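PDB 6JXG: beta-glucosidase, which probably hydrolyses terminal, non-reducing beta-D-glucosyl residues with release of beta-D-glucose, as a secreted family 3 glycosidase of cellulose breakdown. Local coordinates for residues Y56-L61 with W383-A388; V194-C199 with Q226-S231. All coordinates share one frame; numbering follows the deposited sequence.

Interaction 1. Residues Y56-L61 with W383-A388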
loop_
_atom_site.group_PDB
_atom_site.type_symbol
_atom_site.label_atom_id
_atom_site.label_comp_id
_atom_site.label_asym_id
_atom_site.label_seq_id
_atom_site.Cartn_x
_atom_site.Cartn_y
_atom_site.Cartn_z
ATOM N N TYR A 56 0.458 -8.794 18.638
ATOM C CA TYR A 56 -0.007 -8.139 17.416
ATOM C C TYR A 56 0.584 -6.731 17.424
ATOM O O TYR A 56 0.342 -5.952 18.397
ATOM C CB TYR A 56 -1.529 -8.032 17.455
ATOM C CG TYR A 56 -2.323 -9.331 17.380
ATOM C CD1 TYR A 56 -3.049 -9.678 16.233
ATOM C CD2 TYR A 56 -2.425 -10.151 18.452
ATOM C CE1 TYR A 56 -3.768 -10.816 16.192
ATOM C CE2 TYR A 56 -3.133 -11.326 18.417
ATOM C CZ TYR A 56 -3.829 -11.655 17.281
ATOM O OH TYR A 56 -4.560 -12.815 17.277
ATOM N N GLN A 57 1.333 -6.401 16.381
ATOM C CA GLN A 57 2.062 -5.152 16.354
ATOM C C GLN A 57 1.876 -4.413 14.996
ATOM O O GLN A 57 2.011 -5.001 13.925
ATOM C CB GLN A 57 3.549 -5.335 16.669
ATOM C CG GLN A 57 4.270 -4.032 17.006
ATOM C CD GLN A 57 3.932 -3.550 18.415
ATOM O OE1 GLN A 57 3.235 -4.236 19.194
ATOM N NE2 GLN A 57 4.446 -2.369 18.770
ATOM N N ASP A 58 1.619 -3.113 15.094
ATOM C CA ASP A 58 1.664 -2.215 13.895
ATOM C C ASP A 58 3.149 -2.072 13.430
ATOM O O ASP A 58 4.115 -2.384 14.187
ATOM C CB ASP A 58 1.144 -0.838 14.246
ATOM C CG ASP A 58 -0.358 -0.750 14.377
ATOM O OD1 ASP A 58 -1.005 -1.381 13.545
ATOM O OD2 ASP A 58 -0.863 -0.049 15.307
ATOM N N GLY A 59 3.392 -1.662 12.202
ATOM C CA GLY A 59 2.369 -1.409 11.203
ATOM C C GLY A 59 2.929 -1.823 9.861
ATOM O O GLY A 59 3.907 -2.548 9.794
ATOM N N PRO A 60 2.308 -1.362 8.761
ATOM C CA PRO A 60 2.693 -1.840 7.417
ATOM C C PRO A 60 4.083 -1.504 6.906
ATOM O O PRO A 60 4.586 -2.255 6.052
ATOM C CB PRO A 60 1.545 -1.262 6.492
ATOM C CG PRO A 60 0.415 -0.967 7.476
ATOM C CD PRO A 60 1.066 -0.573 8.746
ATOM N N LEU A 61 4.736 -0.434 7.404
ATOM C CA LEU A 61 5.995 0.007 6.827
ATOM C C LEU A 61 7.149 -0.108 7.804
ATOM O O LEU A 61 8.241 0.384 7.537
ATOM C CB LEU A 61 5.871 1.442 6.317
ATOM C CG LEU A 61 5.464 2.548 7.272
ATOM C CD1 LEU A 61 6.436 2.813 8.429
ATOM C CD2 LEU A 61 5.224 3.864 6.556
ATOM N N TRP A 383 0.796 10.094 8.850
ATOM C CA TRP A 383 0.616 9.941 10.301
ATOM C C TRP A 383 -0.408 8.872 10.642
ATOM O O TRP A 383 -1.217 8.462 9.812
ATOM C CB TRP A 383 0.200 11.243 10.986
ATOM C CG TRP A 383 -1.121 11.763 10.675
ATOM C CD1 TRP A 383 -2.310 11.309 11.148
ATOM C CD2 TRP A 383 -1.442 12.938 9.875
ATOM N NE1 TRP A 383 -3.339 12.106 10.702
ATOM C CE2 TRP A 383 -2.853 13.082 9.893
ATOM C CE3 TRP A 383 -0.688 13.837 9.135
ATOM C CZ2 TRP A 383 -3.524 14.113 9.204
ATOM C CZ3 TRP A 383 -1.367 14.913 8.476
ATOM C CH2 TRP A 383 -2.766 15.011 8.506
ATOM N N GLY A 384 -0.346 8.453 11.895
ATOM C CA GLY A 384 -1.287 7.463 12.425
ATOM C C GLY A 384 -0.616 6.198 12.890
ATOM O O GLY A 384 0.531 6.234 13.295
ATOM N N SER A 385 -1.351 5.077 12.817
ATOM C CA SER A 385 -0.868 3.798 13.270
ATOM C C SER A 385 0.111 3.157 12.328
ATOM O O SER A 385 0.911 2.331 12.747
ATOM C CB SER A 385 -2.037 2.835 13.475
ATOM O OG SER A 385 -2.571 2.561 12.192
ATOM N N GLY A 386 0.081 3.557 11.052
ATOM C CA GLY A 386 0.982 2.989 10.004
ATOM C C GLY A 386 2.369 3.628 9.941
ATOM O O GLY A 386 2.860 3.999 8.844
ATOM N N THR A 387 2.960 3.783 11.118
ATOM C CA THR A 387 4.191 4.506 11.353
ATOM C C THR A 387 5.201 3.699 12.111
ATOM O O THR A 387 4.895 2.630 12.649
ATOM C CB THR A 387 3.929 5.851 12.074
ATOM O OG1 THR A 387 3.251 5.663 13.335
ATOM C CG2 THR A 387 3.049 6.774 11.096
ATOM N N ALA A 388 6.385 4.293 12.248
ATOM C CA ALA A 388 7.532 3.753 12.994
ATOM C C ALA A 388 8.382 4.956 13.388
ATOM O O ALA A 388 8.224 6.002 12.788
ATOM C CB ALA A 388 8.362 2.827 12.170
HETATM O O HOH W 1 4.310 0.846 10.223
#
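D58 lies against S385, its side chain running along the backbone carbonyl and the CB of that residue. CB meets S385 O at 3.5 Å. With CG anti to the carbonyl carbon (chi1 -76°), the carboxylate follows on: CG is 3.7 Å from S385 O, and OD2 is 3.6 Å from S385 CB. OD2 also forms a salt bridge with R64, whereas S385 OG bonds to E442. An alanine in place of D58 would probably leave R64 without its charged mate and open a gap beside S385. A cis peptide bond leads from D58 into G59, where a CB would clash with S385 O. P60 CD then rests on G386 CA at 3.8 Å. G386 is the centre of an inverse gamma turn, and its O receives the branched end of L61, with CD2 3.3 Å away; L61 CD1 reaches A388 CB at 4.2 Å. A water bridges L61 N and T387 O, weakly at the latter. The loop that follows strand 55-57 of the barrel-like domain thus meets a loop of the C-terminal domain, the kind of interdomain junction at which family 3 glycosidases form their active site.

Interaction 2. Residues V194-C199 with Q226-S231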
loop_
_atom_site.group_PDB
_atom_site.type_symbol
_atom_site.label_atom_id
_atom_site.label_comp_id
_atom_site.label_asym_id
_atom_site.label_seq_id
_atom_site.Cartn_x
_atom_site.Cartn_y
_atom_site.Cartn_z
ATOM N N VAL A 194 -2.168 -15.441 3.114
ATOM C CA VAL A 194 -2.220 -14.499 4.264
ATOM C C VAL A 194 -2.827 -15.137 5.526
ATOM O O VAL A 194 -3.890 -15.788 5.523
ATOM C CB VAL A 194 -2.831 -13.144 3.922
ATOM C CG1 VAL A 194 -4.343 -13.194 3.978
ATOM C CG2 VAL A 194 -2.322 -12.033 4.861
ATOM N N ALA A 195 -2.126 -14.950 6.638
ATOM C CA ALA A 195 -2.532 -15.601 7.918
ATOM C C ALA A 195 -3.779 -15.040 8.544
ATOM O O ALA A 195 -4.549 -15.757 9.243
ATOM C CB ALA A 195 -1.356 -15.529 8.903
ATOM N N SER A 196 -3.982 -13.723 8.363
ATOM C CA SER A 196 -5.083 -12.996 9.032
ATOM C C SER A 196 -5.581 -11.828 8.181
ATOM O O SER A 196 -4.871 -11.342 7.279
ATOM C CB SER A 196 -4.678 -12.491 10.441
ATOM O OG SER A 196 -3.694 -11.502 10.355
ATOM N N ILE A 197 -6.800 -11.412 8.449
ATOM C CA ILE A 197 -7.380 -10.250 7.788
ATOM C C ILE A 197 -8.066 -9.467 8.868
ATOM O O ILE A 197 -8.644 -10.048 9.791
ATOM C CB ILE A 197 -8.434 -10.708 6.732
ATOM C CG1 ILE A 197 -7.732 -11.377 5.510
ATOM C CG2 ILE A 197 -9.300 -9.553 6.333
ATOM C CD1 ILE A 197 -8.681 -12.117 4.629
ATOM N N MET A 198 -7.949 -8.147 8.823
ATOM C CA MET A 198 -8.554 -7.306 9.838
ATOM C C MET A 198 -9.826 -6.670 9.263
ATOM O O MET A 198 -9.795 -6.098 8.154
ATOM C CB MET A 198 -7.584 -6.169 10.192
ATOM C CG MET A 198 -8.028 -5.260 11.331
ATOM S SD MET A 198 -7.003 -3.820 11.624
ATOM C CE MET A 198 -5.519 -4.637 12.231
ATOM N N CYS A 199 -10.927 -6.715 10.001
ATOM C CA CYS A 199 -12.132 -6.047 9.555
ATOM C C CYS A 199 -12.169 -4.580 9.967
ATOM O O CYS A 199 -11.532 -4.200 10.962
ATOM C CB CYS A 199 -13.363 -6.794 10.007
ATOM S SG CYS A 199 -13.477 -7.253 11.744
ATOM N N GLN A 226 -8.660 -19.572 5.029
ATOM C CA GLN A 226 -8.382 -20.556 6.085
ATOM C C GLN A 226 -7.814 -19.963 7.381
ATOM O O GLN A 226 -7.853 -20.645 8.411
ATOM C CB GLN A 226 -7.443 -21.643 5.575
ATOM C CG GLN A 226 -7.952 -22.425 4.371
ATOM C CD GLN A 226 -9.151 -23.243 4.752
ATOM O OE1 GLN A 226 -9.105 -24.010 5.738
ATOM N NE2 GLN A 226 -10.252 -23.071 4.026
ATOM N N GLY A 227 -7.368 -18.690 7.362
ATOM C CA GLY A 227 -6.946 -18.000 8.545
ATOM C C GLY A 227 -8.056 -17.384 9.394
ATOM O O GLY A 227 -9.247 -17.790 9.366
ATOM N N PHE A 228 -7.690 -16.338 10.103
ATOM C CA PHE A 228 -8.522 -15.778 11.105
ATOM C C PHE A 228 -8.717 -14.276 10.838
ATOM O O PHE A 228 -7.873 -13.630 10.223
ATOM C CB PHE A 228 -8.022 -16.034 12.507
ATOM C CG PHE A 228 -6.830 -15.279 12.882
ATOM C CD1 PHE A 228 -6.935 -14.061 13.559
ATOM C CD2 PHE A 228 -5.546 -15.819 12.626
ATOM C CE1 PHE A 228 -5.811 -13.369 13.928
ATOM C CE2 PHE A 228 -4.420 -15.147 13.020
ATOM C CZ PHE A 228 -4.522 -13.918 13.712
ATOM N N VAL A 229 -9.884 -13.804 11.239
ATOM C CA VAL A 229 -10.257 -12.377 11.154
ATOM C C VAL A 229 -10.125 -11.697 12.490
ATOM O O VAL A 229 -10.633 -12.170 13.481
ATOM C CB VAL A 229 -11.708 -12.235 10.634
ATOM C CG1 VAL A 229 -12.016 -10.746 10.519
ATOM C CG2 VAL A 229 -11.826 -12.902 9.258
ATOM N N VAL A 230 -9.410 -10.560 12.510
ATOM C CA VAL A 230 -9.196 -9.790 13.694
ATOM C C VAL A 230 -9.880 -8.437 13.562
ATOM O O VAL A 230 -9.963 -7.877 12.468
ATOM C CB VAL A 230 -7.723 -9.716 14.002
ATOM C CG1 VAL A 230 -6.899 -9.074 12.876
ATOM C CG2 VAL A 230 -7.518 -8.995 15.313
ATOM N N SER A 231 -10.381 -7.889 14.670
ATOM C CA SER A 231 -11.006 -6.586 14.568
ATOM C C SER A 231 -10.035 -5.483 14.456
ATOM O O SER A 231 -8.958 -5.499 15.066
ATOM C CB SER A 231 -11.961 -6.323 15.732
ATOM O OG SER A 231 -11.241 -6.201 16.935
#
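A195 meets both G227 and F228 through its carbonyl: A195 O takes a weak hydrogen bond from F228 N and a CA-H...O contact from G227. A CB on G227 would run into this oxygen, so the close start of the pairing suits a residue without a side chain. S196 comes next, and its CB sits over one face of the F228 ring, 3.7 Å from the centroid and 16° off the ring normal, a CH-pi contact displaced toward the rim. F228 CG lies between its backbone N and carbonyl carbon (chi1 72°), which brings the ring back over S196; S196 OG turns to A152 O on strand 151-157. I197 grips the neighbouring strand twice, its N donating to F228 O at 3.0 Å and its O accepting from V230 N at 2.9 Å. The CG1 methyl of V229 also packs on I197 O, 3.5 Å away. At M198 the contact passes to the side chain: CB lies 4.0 Å from V230 CG1, while CG lies alongside V230 O. C199 closes the pairing with N to V230 O at 2.9 Å. Its SG, joined to C210 in a disulfide, lies 4.0 Å from V229 CG1. S196, M198, F228 and V230 occupy one face of the sheet; I197, C199 and V229 lie on the other and meet helix 214-222. Two parallel strands joined through a helix that packs on their sheet form a beta-alpha-beta unit, the building block of the TIM-barrel-like N-terminal domain of family 3 glycosidases.

In the fold
From the N terminus, the chain first lays down strand 55-57 and the turn after it, then runs through strands 105-106 and 151-157 to strand 196-199. Helix 214-222 leads on to strand 228-231, where interaction 2 closes a short loop inside the N-terminal domain. The chain must continue past strand 351-355 before 383-388 returns to 56-61, so interaction 1 closes a far longer loop in which interaction 2 is nested. One joins neighbouring strands of the barrel-like sheet; the other ties that sheet to the C-terminal domain. Their centres are about 17 Å apart, yet they touch, Y56 OH lying 3.6 Å from F228 CE1.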